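PDB 6ED2: glycosyl hydrolase family 2, TIM barrel domain protein from Faecalibacterium prausnitzii A2-165, which probably hydrolyses beta-glucuronides, acting as a glycoside hydrolase family 2 beta-glucuronidase in a human gut bacterium. Local coordinates for residues A[352-357]-A[374-379]; A[435-440]-A[469-474]; A[319-324]-A[580-585]. All blocks are in the same frame, centred on the assembly; numbering follows the deposited sequence.

Contact 1 of 3, residues A[352-357]-A[374-379]; sequences FRTSHY and IIDEVP
The carboxylate of E377 meets two side chains of 352-357, one at each oxygen. R353 NH1 donates to E377 OE1 over 2.8 Å in a nearly straight salt bridge; NH1 comes to OE1 on the syn side of the carboxylate, and OE1 lies in the guanidinium plane. The two flat groups are nevertheless turned 48° from each other. H356 ND1 reaches E377 OE2 at 2.9 Å, close to the C-O axis, and here imidazole and carboxylate are almost coplanar, 9° apart, a His-carboxylate hydrogen bond. E377 can reach this far because CG stands opposite the backbone N (chi1 -178°) and the chain runs on extended. H356 sits behind a cis peptide bond, and S355 CB lies over one face of the guanidinium and above the rim of the imidazole.

T354 holds the backbone of E377. Its OG1 accepts from E377 N at 2.9 Å and donates to Y357 O from above that carbonyl plane, so one hydroxyl ties the second strand to the turn that follows the first. T354 is the centre of an inverse gamma turn. The parallel ladder runs from I375 N to F352 O and ends with T354 N to I375 O. Beside this ladder I374 CG1 lies over the face of the F352 ring, 4.1 Å from its centroid, and I374 CD1 touches F352 CZ at 3.6 Å.

Further out, S437 OG bonds E377 OE1 and E535 takes R353 NH2, while the H356 side chain is about 4 Å from a bound magnesium ion. The pair belongs to the beta-alpha-beta unit of strand 351-353, helix 361-370 and strand 373-377. That helix packs through I363 on F352 and A367 on I374, and strand 433-440 flanks the second strand.

Contact 2 of 3, residues A[435-440]-A[469-474]; sequences AWSLLN and PRTYTV
N440 OD1 is held by two donors, T473 OG1 from across the contact at 2.6 Å and R353 NH1 from the strand 351-353. The threonine hydroxyl does not meet the amide in its plane: it comes from above, 59° out of the carbonyl plane. The asparagine chain extends with CG opposite the backbone N (chi1 -177°), which brings OD1 toward T473, and a glycerol, probably from the crystallisation liquor, accepts from ND2. Two donors on OD1 probably fix which way round the amide lies. T473 OG1 also takes a weak bond from E441 N.

Earlier along the strands the pairing is a regular parallel ladder: W436 N gives to P469 O, T471 N to W436 O at 2.9 Å, and L438 N to T471 O at 2.8 Å. Between S437 and N440 the register slips by one residue in a beta bulge, after which T473 N resumes bonding at L439 O, 3.0 Å away. On the outer side L439 CD1 rests on Y472 CB at 3.8 Å, and the Y472 ring leads away to meet F453 edge to face. R470 CG lies near the plane of the W436 ring, at its edge, while the indole NE1 is taken by D464. On the inner side S437 CB touches T471 CG2 at 3.9 Å, and T471 OG1 turns to F491 and S493.

The segments are neighbouring parallel strands of the (beta/alpha)8 barrel, joined through helix 449-463 in a beta-alpha-beta crossover. An asparagine followed by a glutamate at the end of the fourth barrel strand, here N440 and E441, is the familiar signature of clan GH-A glycoside hydrolases such as family 2.

Contact 3 of 3, residues A[319-324]-A[580-585]; sequences FGRHED and WNFADF
F319 keeps its ring beside its own backbone N (chi1 -54°), while F582 sends CG away from its N (chi1 173°), and these torsions bring an edge of F582 against the face of F319 in a T-shaped pair. The ring planes stand at 85°, centroids 5.1 Å apart. R321, bent at chi3, runs alongside F582 and lays NH1 over the centre of one ring face; CZ is 4.3 Å from the centroid, a cation-pi contact, while NH2 pairs with D340. Trimming F319 to an alanine would probably open a gap beside F582 and leave that ring free to shift beneath the guanidinium.

The backbones are tied by F582 N to G320 O at 2.9 Å and, weakly, by N581 ND2 to R321 O. N581 follows a cis peptide bond, and its OD1 accepts from A583 N, in plane on a lone pair, an Asx turn. That non-proline cis bond after W580 recalls the eighth-strand tryptophan of clan GH-A glycosidases. G320 CA meets W580 CZ3 at 3.7 Å.

H322 CD2 sits over the face of F585, 3.5 Å from CD1, and with W580 these rings form an aromatic cluster; Y357 OH bonds H322 ND1, and a magnesium ion lies about 3 Å from the H322 side chain. A water bridges D324 OD2 and D584 O, and R604 pairs with D324.

The segments lie at and just beyond the ends of strands 312-320 and 574-580, the first and last of the barrel, which pair in parallel, and helix 334-347 packs M344 against F319, R321 and F582.

Overall arrangement
All three contacts are buried within one (beta/alpha)8 barrel and untouched by other subunits. Contacts 1 and 2 share a run of adjacent strands, with 373-377 beside 433-440, and meet directly, their centres 8 Å apart. Contact 3 lies where the first and last barrel strands meet, on the other flank of strand 351-353, and its chain loop encloses both others; it touches contact 1 but not contact 2, whose centre is about 17 Å away. Chemistry follows position: contact 2 is chiefly a backbone ladder with a polar end, contact 1 moves from a ladder to a charged network, and contact 3, mostly loop, relies on aromatic rings and a cation-pi contact.

Contact 1 of 3, residues A[352-357]-A[374-379]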
loop_
_atom_site.group_PDB
_atom_site.type_symbol
_atom_site.label_atom_id
_atom_site.label_comp_id
_atom_site.label_asym_id
_atom_site.label_seq_id
_atom_site.Cartn_x
_atom_site.Cartn_y
_atom_site.Cartn_z
ATOM N N PHE A 352 -1.898 15.361 -26.069
ATOM C CA PHE A 352 -0.778 15.268 -25.132
ATOM C C PHE A 352 0.461 15.926 -25.717
ATOM O O PHE A 352 0.590 16.095 -26.929
ATOM C CB PHE A 352 -0.446 13.813 -24.723
ATOM C CG PHE A 352 -0.079 12.900 -25.876
ATOM C CD1 PHE A 352 1.232 12.783 -26.303
ATOM C CD2 PHE A 352 -1.048 12.124 -26.498
ATOM C CE1 PHE A 352 1.570 11.912 -27.348
ATOM C CE2 PHE A 352 -0.714 11.256 -27.540
ATOM C CZ PHE A 352 0.596 11.163 -27.969
ATOM N N ARG A 353 1.386 16.263 -24.827
ATOM C CA ARG A 353 2.666 16.856 -25.180
ATOM C C ARG A 353 3.747 15.801 -25.009
ATOM O O ARG A 353 3.711 15.022 -24.049
ATOM C CB ARG A 353 2.950 18.081 -24.288
ATOM C CG ARG A 353 4.369 18.665 -24.394
ATOM C CD ARG A 353 4.544 19.966 -23.580
ATOM N NE ARG A 353 4.321 19.757 -22.146
ATOM C CZ ARG A 353 5.268 19.845 -21.222
ATOM N NH1 ARG A 353 6.507 20.148 -21.572
ATOM N NH2 ARG A 353 4.974 19.640 -19.943
ATOM N N THR A 354 4.709 15.761 -25.939
ATOM C CA THR A 354 5.788 14.772 -25.839
ATOM C C THR A 354 6.902 15.297 -24.937
ATOM O O THR A 354 8.052 15.488 -25.335
ATOM C CB THR A 354 6.324 14.381 -27.219
ATOM O OG1 THR A 354 7.198 15.403 -27.724
ATOM C CG2 THR A 354 5.183 14.116 -28.201
ATOM N N SER A 355 6.529 15.543 -23.691
ATOM C CA SER A 355 7.507 15.950 -22.696
ATOM C C SER A 355 8.435 14.784 -22.402
ATOM O O SER A 355 7.964 13.659 -22.241
ATOM C CB SER A 355 6.784 16.388 -21.427
ATOM O OG SER A 355 5.654 15.560 -21.202
ATOM N N HIS A 356 9.751 15.024 -22.359
ATOM C CA HIS A 356 10.418 16.280 -22.742
ATOM C C HIS A 356 11.402 16.013 -23.880
ATOM O O HIS A 356 12.559 16.418 -23.817
ATOM C CB HIS A 356 11.191 16.878 -21.569
ATOM C CG HIS A 356 10.331 17.283 -20.417
ATOM N ND1 HIS A 356 9.323 18.217 -20.534
ATOM C CD2 HIS A 356 10.338 16.894 -19.119
ATOM C CE1 HIS A 356 8.739 18.377 -19.357
ATOM N NE2 HIS A 356 9.338 17.592 -18.482
ATOM N N TYR A 357 10.952 15.281 -24.886
ATOM C CA TYR A 357 11.787 14.799 -25.977
ATOM C C TYR A 357 10.857 14.205 -27.017
ATOM O O TYR A 357 9.725 13.834 -26.687
ATOM C CB TYR A 357 12.800 13.739 -25.493
ATOM C CG TYR A 357 12.186 12.821 -24.457
ATOM C CD1 TYR A 357 11.410 11.725 -24.837
ATOM C CD2 TYR A 357 12.325 13.087 -23.100
ATOM C CE1 TYR A 357 10.817 10.919 -23.892
ATOM C CE2 TYR A 357 11.743 12.272 -22.148
ATOM C CZ TYR A 357 10.985 11.206 -22.552
ATOM O OH TYR A 357 10.392 10.432 -21.611
ATOM N N ILE A 374 -1.183 16.131 -30.792
ATOM C CA ILE A 374 0.141 16.076 -30.177
ATOM C C ILE A 374 0.801 17.444 -30.266
ATOM O O ILE A 374 0.871 18.036 -31.353
ATOM C CB ILE A 374 1.033 15.031 -30.868
ATOM C CG1 ILE A 374 0.462 13.618 -30.666
ATOM C CG2 ILE A 374 2.485 15.146 -30.374
ATOM C CD1 ILE A 374 1.387 12.535 -31.181
ATOM N N ILE A 375 1.327 17.914 -29.139
ATOM C CA ILE A 375 2.308 18.986 -29.104
ATOM C C ILE A 375 3.688 18.345 -29.049
ATOM O O ILE A 375 4.042 17.700 -28.060
ATOM C CB ILE A 375 2.084 19.926 -27.915
ATOM C CG1 ILE A 375 0.662 20.503 -27.966
ATOM C CG2 ILE A 375 3.125 21.031 -27.927
ATOM C CD1 ILE A 375 0.317 21.393 -26.783
ATOM N N ASP A 376 4.472 18.535 -30.107
ATOM C CA ASP A 376 5.736 17.835 -30.308
ATOM C C ASP A 376 6.864 18.669 -29.717
ATOM O O ASP A 376 7.041 19.840 -30.090
ATOM C CB ASP A 376 5.961 17.603 -31.802
ATOM C CG ASP A 376 6.795 16.351 -32.107
ATOM O OD1 ASP A 376 7.323 15.675 -31.180
ATOM O OD2 ASP A 376 6.933 16.060 -33.317
ATOM N N GLU A 377 7.643 18.069 -28.823
ATOM C CA GLU A 377 8.608 18.811 -28.025
ATOM C C GLU A 377 10.019 18.261 -28.200
ATOM O O GLU A 377 10.253 17.052 -28.079
ATOM C CB GLU A 377 8.215 18.782 -26.546
ATOM C CG GLU A 377 9.166 19.580 -25.657
ATOM C CD GLU A 377 8.602 19.818 -24.254
ATOM O OE1 GLU A 377 7.589 20.555 -24.125
ATOM O OE2 GLU A 377 9.182 19.275 -23.284
ATOM N N VAL A 378 10.957 19.168 -28.430
ATOM C CA VAL A 378 12.379 18.872 -28.587
ATOM C C VAL A 378 13.021 18.774 -27.198
ATOM O O VAL A 378 12.484 19.346 -26.241
ATOM C CB VAL A 378 12.987 19.955 -29.497
ATOM C CG1 VAL A 378 13.339 21.209 -28.718
ATOM C CG2 VAL A 378 14.126 19.434 -30.336
ATOM N N PRO A 379 14.134 18.032 -26.988
ATOM C CA PRO A 379 14.613 17.845 -25.601
ATOM C C PRO A 379 15.314 19.059 -24.991
ATOM O O PRO A 379 16.306 18.909 -24.269
ATOM C CB PRO A 379 15.578 16.655 -25.717
ATOM C CG PRO A 379 15.348 16.072 -27.089
ATOM C CD PRO A 379 14.915 17.217 -27.933
#

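Contact 2 of 3, residues A[435-440]-A[469-474]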
loop_
_atom_site.group_PDB
_atom_site.type_symbol
_atom_site.label_atom_id
_atom_site.label_comp_id
_atom_site.label_asym_id
_atom_site.label_seq_id
_atom_site.Cartn_x
_atom_site.Cartn_y
_atom_site.Cartn_z
ATOM N N ALA A 435 1.404 21.172 -33.147
ATOM C CA ALA A 435 2.139 22.289 -32.559
ATOM C C ALA A 435 3.524 21.820 -32.158
ATOM O O ALA A 435 3.757 20.624 -31.952
ATOM C CB ALA A 435 1.413 22.881 -31.344
ATOM N N TRP A 436 4.437 22.787 -32.038
ATOM C CA TRP A 436 5.833 22.555 -31.682
ATOM C C TRP A 436 6.134 23.244 -30.363
ATOM O O TRP A 436 5.846 24.432 -30.206
ATOM C CB TRP A 436 6.795 23.104 -32.750
ATOM C CG TRP A 436 6.423 22.735 -34.157
ATOM C CD1 TRP A 436 5.934 23.563 -35.130
ATOM C CD2 TRP A 436 6.490 21.427 -34.739
ATOM N NE1 TRP A 436 5.720 22.856 -36.292
ATOM C CE2 TRP A 436 6.055 21.542 -36.076
ATOM C CE3 TRP A 436 6.899 20.175 -34.266
ATOM C CZ2 TRP A 436 5.996 20.443 -36.940
ATOM C CZ3 TRP A 436 6.851 19.083 -35.137
ATOM C CH2 TRP A 436 6.395 19.227 -36.447
ATOM N N SER A 437 6.725 22.520 -29.424
ATOM C CA SER A 437 7.192 23.118 -28.183
ATOM C C SER A 437 8.712 23.138 -28.227
ATOM O O SER A 437 9.337 22.087 -28.357
ATOM C CB SER A 437 6.673 22.350 -26.968
ATOM O OG SER A 437 7.349 22.783 -25.801
ATOM N N LEU A 438 9.306 24.328 -28.122
ATOM C CA LEU A 438 10.713 24.490 -28.467
ATOM C C LEU A 438 11.647 24.416 -27.266
ATOM O O LEU A 438 12.851 24.205 -27.453
ATOM C CB LEU A 438 10.923 25.824 -29.192
ATOM C CG LEU A 438 10.712 25.908 -30.712
ATOM C CD1 LEU A 438 9.506 25.174 -31.188
ATOM C CD2 LEU A 438 10.621 27.355 -31.162
ATOM N N LEU A 439 11.124 24.601 -26.052
ATOM C CA LEU A 439 11.894 24.526 -24.816
ATOM C C LEU A 439 10.937 24.161 -23.696
ATOM O O LEU A 439 9.746 24.484 -23.760
ATOM C CB LEU A 439 12.606 25.846 -24.460
ATOM C CG LEU A 439 13.427 26.646 -25.475
ATOM C CD1 LEU A 439 12.555 27.679 -26.141
ATOM C CD2 LEU A 439 14.621 27.312 -24.802
ATOM N N ASN A 440 11.448 23.456 -22.681
ATOM C CA ASN A 440 10.674 23.190 -21.469
ATOM C C ASN A 440 11.346 23.895 -20.302
ATOM O O ASN A 440 12.466 23.539 -19.912
ATOM C CB ASN A 440 10.526 21.697 -21.162
ATOM C CG ASN A 440 9.649 21.450 -19.918
ATOM O OD1 ASN A 440 8.416 21.557 -19.970
ATOM N ND2 ASN A 440 10.289 21.146 -18.795
ATOM N N PRO A 469 1.456 26.253 -34.943
ATOM C CA PRO A 469 1.832 27.194 -33.870
ATOM C C PRO A 469 3.008 26.705 -33.036
ATOM O O PRO A 469 3.216 25.498 -32.861
ATOM C CB PRO A 469 0.556 27.292 -33.023
ATOM C CG PRO A 469 -0.266 26.086 -33.402
ATOM C CD PRO A 469 0.058 25.808 -34.839
ATOM N N ARG A 470 3.795 27.665 -32.531
ATOM C CA ARG A 470 4.989 27.386 -31.737
ATOM C C ARG A 470 4.809 27.883 -30.309
ATOM O O ARG A 470 4.193 28.931 -30.080
ATOM C CB ARG A 470 6.238 28.039 -32.336
ATOM C CG ARG A 470 6.466 27.754 -33.819
ATOM C CD ARG A 470 7.203 28.929 -34.472
ATOM N NE ARG A 470 6.374 30.133 -34.403
ATOM C CZ ARG A 470 6.789 31.361 -34.694
ATOM N NH1 ARG A 470 8.041 31.561 -35.075
ATOM N NH2 ARG A 470 5.948 32.382 -34.606
ATOM N N THR A 471 5.352 27.130 -29.351
ATOM C CA THR A 471 5.229 27.449 -27.937
ATOM C C THR A 471 6.492 26.981 -27.229
ATOM O O THR A 471 7.398 26.410 -27.838
ATOM C CB THR A 471 3.968 26.807 -27.312
ATOM O OG1 THR A 471 3.682 27.428 -26.044
ATOM C CG2 THR A 471 4.165 25.298 -27.084
ATOM N N TYR A 472 6.549 27.255 -25.930
ATOM C CA TYR A 472 7.542 26.693 -25.024
ATOM C C TYR A 472 6.931 26.811 -23.644
ATOM O O TYR A 472 6.056 27.644 -23.428
ATOM C CB TYR A 472 8.879 27.422 -25.099
ATOM C CG TYR A 472 8.921 28.729 -24.324
ATOM C CD1 TYR A 472 9.481 28.792 -23.041
ATOM C CD2 TYR A 472 8.417 29.910 -24.882
ATOM C CE1 TYR A 472 9.531 29.990 -22.333
ATOM C CE2 TYR A 472 8.461 31.115 -24.183
ATOM C CZ TYR A 472 9.026 31.155 -22.919
ATOM O OH TYR A 472 9.069 32.354 -22.242
ATOM N N THR A 473 7.362 25.972 -22.709
ATOM C CA THR A 473 6.674 25.979 -21.427
ATOM C C THR A 473 7.394 26.894 -20.449
ATOM O O THR A 473 8.625 26.899 -20.363
ATOM C CB THR A 473 6.535 24.567 -20.851
ATOM O OG1 THR A 473 7.832 24.060 -20.523
ATOM C CG2 THR A 473 5.857 23.650 -21.865
ATOM N N VAL A 474 6.610 27.669 -19.706
ATOM C CA VAL A 474 7.126 28.770 -18.903
ATOM C C VAL A 474 7.337 28.301 -17.470
ATOM O O VAL A 474 6.410 27.789 -16.836
ATOM C CB VAL A 474 6.179 29.979 -18.959
ATOM C CG1 VAL A 474 6.738 31.129 -18.122
ATOM C CG2 VAL A 474 5.960 30.395 -20.415
#

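Contact 3 of 3, residues A[319-324]-A[580-585]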
loop_
_atom_site.group_PDB
_atom_site.type_symbol
_atom_site.label_atom_id
_atom_site.label_comp_id
_atom_site.label_asym_id
_atom_site.label_seq_id
_atom_site.Cartn_x
_atom_site.Cartn_y
_atom_site.Cartn_z
ATOM N N PHE A 319 -2.499 15.395 -21.355
ATOM C CA PHE A 319 -1.398 15.093 -20.457
ATOM C C PHE A 319 -0.077 15.608 -20.993
ATOM O O PHE A 319 0.141 15.688 -22.205
ATOM C CB PHE A 319 -1.248 13.573 -20.232
ATOM C CG PHE A 319 -2.498 12.903 -19.778
ATOM C CD1 PHE A 319 -2.831 12.875 -18.423
ATOM C CD2 PHE A 319 -3.344 12.291 -20.700
ATOM C CE1 PHE A 319 -3.989 12.249 -17.992
ATOM C CE2 PHE A 319 -4.525 11.666 -20.288
ATOM C CZ PHE A 319 -4.852 11.647 -18.937
ATOM N N GLY A 320 0.820 15.919 -20.064
ATOM C CA GLY A 320 2.223 15.683 -20.309
ATOM C C GLY A 320 2.521 14.216 -20.011
ATOM O O GLY A 320 2.067 13.658 -19.013
ATOM N N ARG A 321 3.280 13.592 -20.902
ATOM C CA ARG A 321 3.594 12.184 -20.819
ATOM C C ARG A 321 5.080 11.978 -20.540
ATOM O O ARG A 321 5.846 12.924 -20.294
ATOM C CB ARG A 321 3.164 11.496 -22.114
ATOM C CG ARG A 321 1.646 11.372 -22.275
ATOM C CD ARG A 321 1.299 10.549 -23.516
ATOM N NE ARG A 321 1.958 9.252 -23.416
ATOM C CZ ARG A 321 1.411 8.185 -22.851
ATOM N NH1 ARG A 321 0.173 8.254 -22.376
ATOM N NH2 ARG A 321 2.106 7.061 -22.749
ATOM N N HIS A 322 5.481 10.714 -20.567
ATOM C CA HIS A 322 6.873 10.315 -20.603
ATOM C C HIS A 322 6.937 8.994 -21.351
ATOM O O HIS A 322 5.960 8.236 -21.389
ATOM C CB HIS A 322 7.485 10.162 -19.197
ATOM C CG HIS A 322 8.352 11.319 -18.774
ATOM N ND1 HIS A 322 9.471 11.719 -19.479
ATOM C CD2 HIS A 322 8.258 12.161 -17.709
ATOM C CE1 HIS A 322 10.021 12.760 -18.876
ATOM N NE2 HIS A 322 9.304 13.047 -17.800
ATOM N N GLU A 323 8.077 8.731 -21.970
ATOM C CA GLU A 323 8.369 7.377 -22.430
ATOM C C GLU A 323 9.015 6.686 -21.234
ATOM O O GLU A 323 10.217 6.799 -20.988
ATOM C CB GLU A 323 9.257 7.386 -23.666
ATOM C CG GLU A 323 8.529 7.766 -24.941
ATOM C CD GLU A 323 9.444 7.672 -26.160
ATOM O OE1 GLU A 323 10.512 8.340 -26.160
ATOM O OE2 GLU A 323 9.109 6.917 -27.100
ATOM N N ASP A 324 8.184 6.006 -20.447
ATOM C CA ASP A 324 8.620 5.484 -19.161
ATOM C C ASP A 324 7.689 4.340 -18.780
ATOM O O ASP A 324 6.469 4.472 -18.912
ATOM C CB ASP A 324 8.591 6.601 -18.097
ATOM C CG ASP A 324 8.774 6.076 -16.677
ATOM O OD1 ASP A 324 9.880 6.243 -16.122
ATOM O OD2 ASP A 324 7.802 5.516 -16.106
ATOM N N TRP A 580 0.113 17.354 -15.407
ATOM C CA TRP A 580 1.307 16.560 -15.135
ATOM C C TRP A 580 0.973 15.517 -14.071
ATOM O O TRP A 580 0.589 15.879 -12.961
ATOM C CB TRP A 580 2.426 17.460 -14.638
ATOM C CG TRP A 580 3.792 16.872 -14.714
ATOM C CD1 TRP A 580 4.602 16.546 -13.666
ATOM C CD2 TRP A 580 4.529 16.590 -15.901
ATOM N NE1 TRP A 580 5.802 16.075 -14.133
ATOM C CE2 TRP A 580 5.779 16.084 -15.504
ATOM C CE3 TRP A 580 4.247 16.705 -17.268
ATOM C CZ2 TRP A 580 6.754 15.693 -16.424
ATOM C CZ3 TRP A 580 5.205 16.311 -18.176
ATOM C CH2 TRP A 580 6.450 15.813 -17.749
ATOM N N ASN A 581 1.122 14.235 -14.382
ATOM C CA ASN A 581 1.591 13.645 -15.632
ATOM C C ASN A 581 0.618 12.479 -15.901
ATOM O O ASN A 581 -0.107 12.072 -14.984
ATOM C CB ASN A 581 3.033 13.157 -15.451
ATOM C CG ASN A 581 3.634 12.476 -16.697
ATOM O OD1 ASN A 581 3.325 11.322 -17.017
ATOM N ND2 ASN A 581 4.580 13.166 -17.338
ATOM N N PHE A 582 0.592 11.941 -17.125
ATOM C CA PHE A 582 -0.238 10.768 -17.406
ATOM C C PHE A 582 -0.022 9.650 -16.376
ATOM O O PHE A 582 -0.982 9.060 -15.872
ATOM C CB PHE A 582 0.053 10.259 -18.825
ATOM C CG PHE A 582 -0.625 8.943 -19.159
ATOM C CD1 PHE A 582 -1.970 8.909 -19.494
ATOM C CD2 PHE A 582 0.085 7.757 -19.142
ATOM C CE1 PHE A 582 -2.600 7.720 -19.789
ATOM C CE2 PHE A 582 -0.533 6.547 -19.452
ATOM C CZ PHE A 582 -1.876 6.530 -19.776
ATOM N N ALA A 583 1.229 9.348 -16.036
ATOM C CA ALA A 583 1.489 8.221 -15.150
ATOM C C ALA A 583 2.727 8.490 -14.302
ATOM O O ALA A 583 3.631 9.217 -14.718
ATOM C CB ALA A 583 1.655 6.918 -15.962
ATOM N N ASP A 584 2.761 7.890 -13.108
ATOM C CA ASP A 584 3.966 7.913 -12.287
ATOM C C ASP A 584 5.160 7.454 -13.115
ATOM O O ASP A 584 5.052 6.513 -13.908
ATOM C CB ASP A 584 3.822 7.001 -11.055
ATOM C CG ASP A 584 2.607 7.351 -10.162
ATOM O OD1 ASP A 584 2.170 8.530 -10.109
ATOM O OD2 ASP A 584 2.102 6.416 -9.490
ATOM N N PHE A 585 6.299 8.127 -12.936
ATOM C CA PHE A 585 7.471 7.866 -13.759
ATOM C C PHE A 585 8.710 8.045 -12.904
ATOM O O PHE A 585 8.658 8.631 -11.816
ATOM C CB PHE A 585 7.522 8.786 -14.999
ATOM C CG PHE A 585 7.627 10.270 -14.673
ATOM C CD1 PHE A 585 8.865 10.886 -14.557
ATOM C CD2 PHE A 585 6.487 11.044 -14.499
ATOM C CE1 PHE A 585 8.964 12.243 -14.254
ATOM C CE2 PHE A 585 6.576 12.411 -14.202
ATOM C CZ PHE A 585 7.819 13.011 -14.086
HETATM O O HOH W 1 5.175 6.077 -16.457
#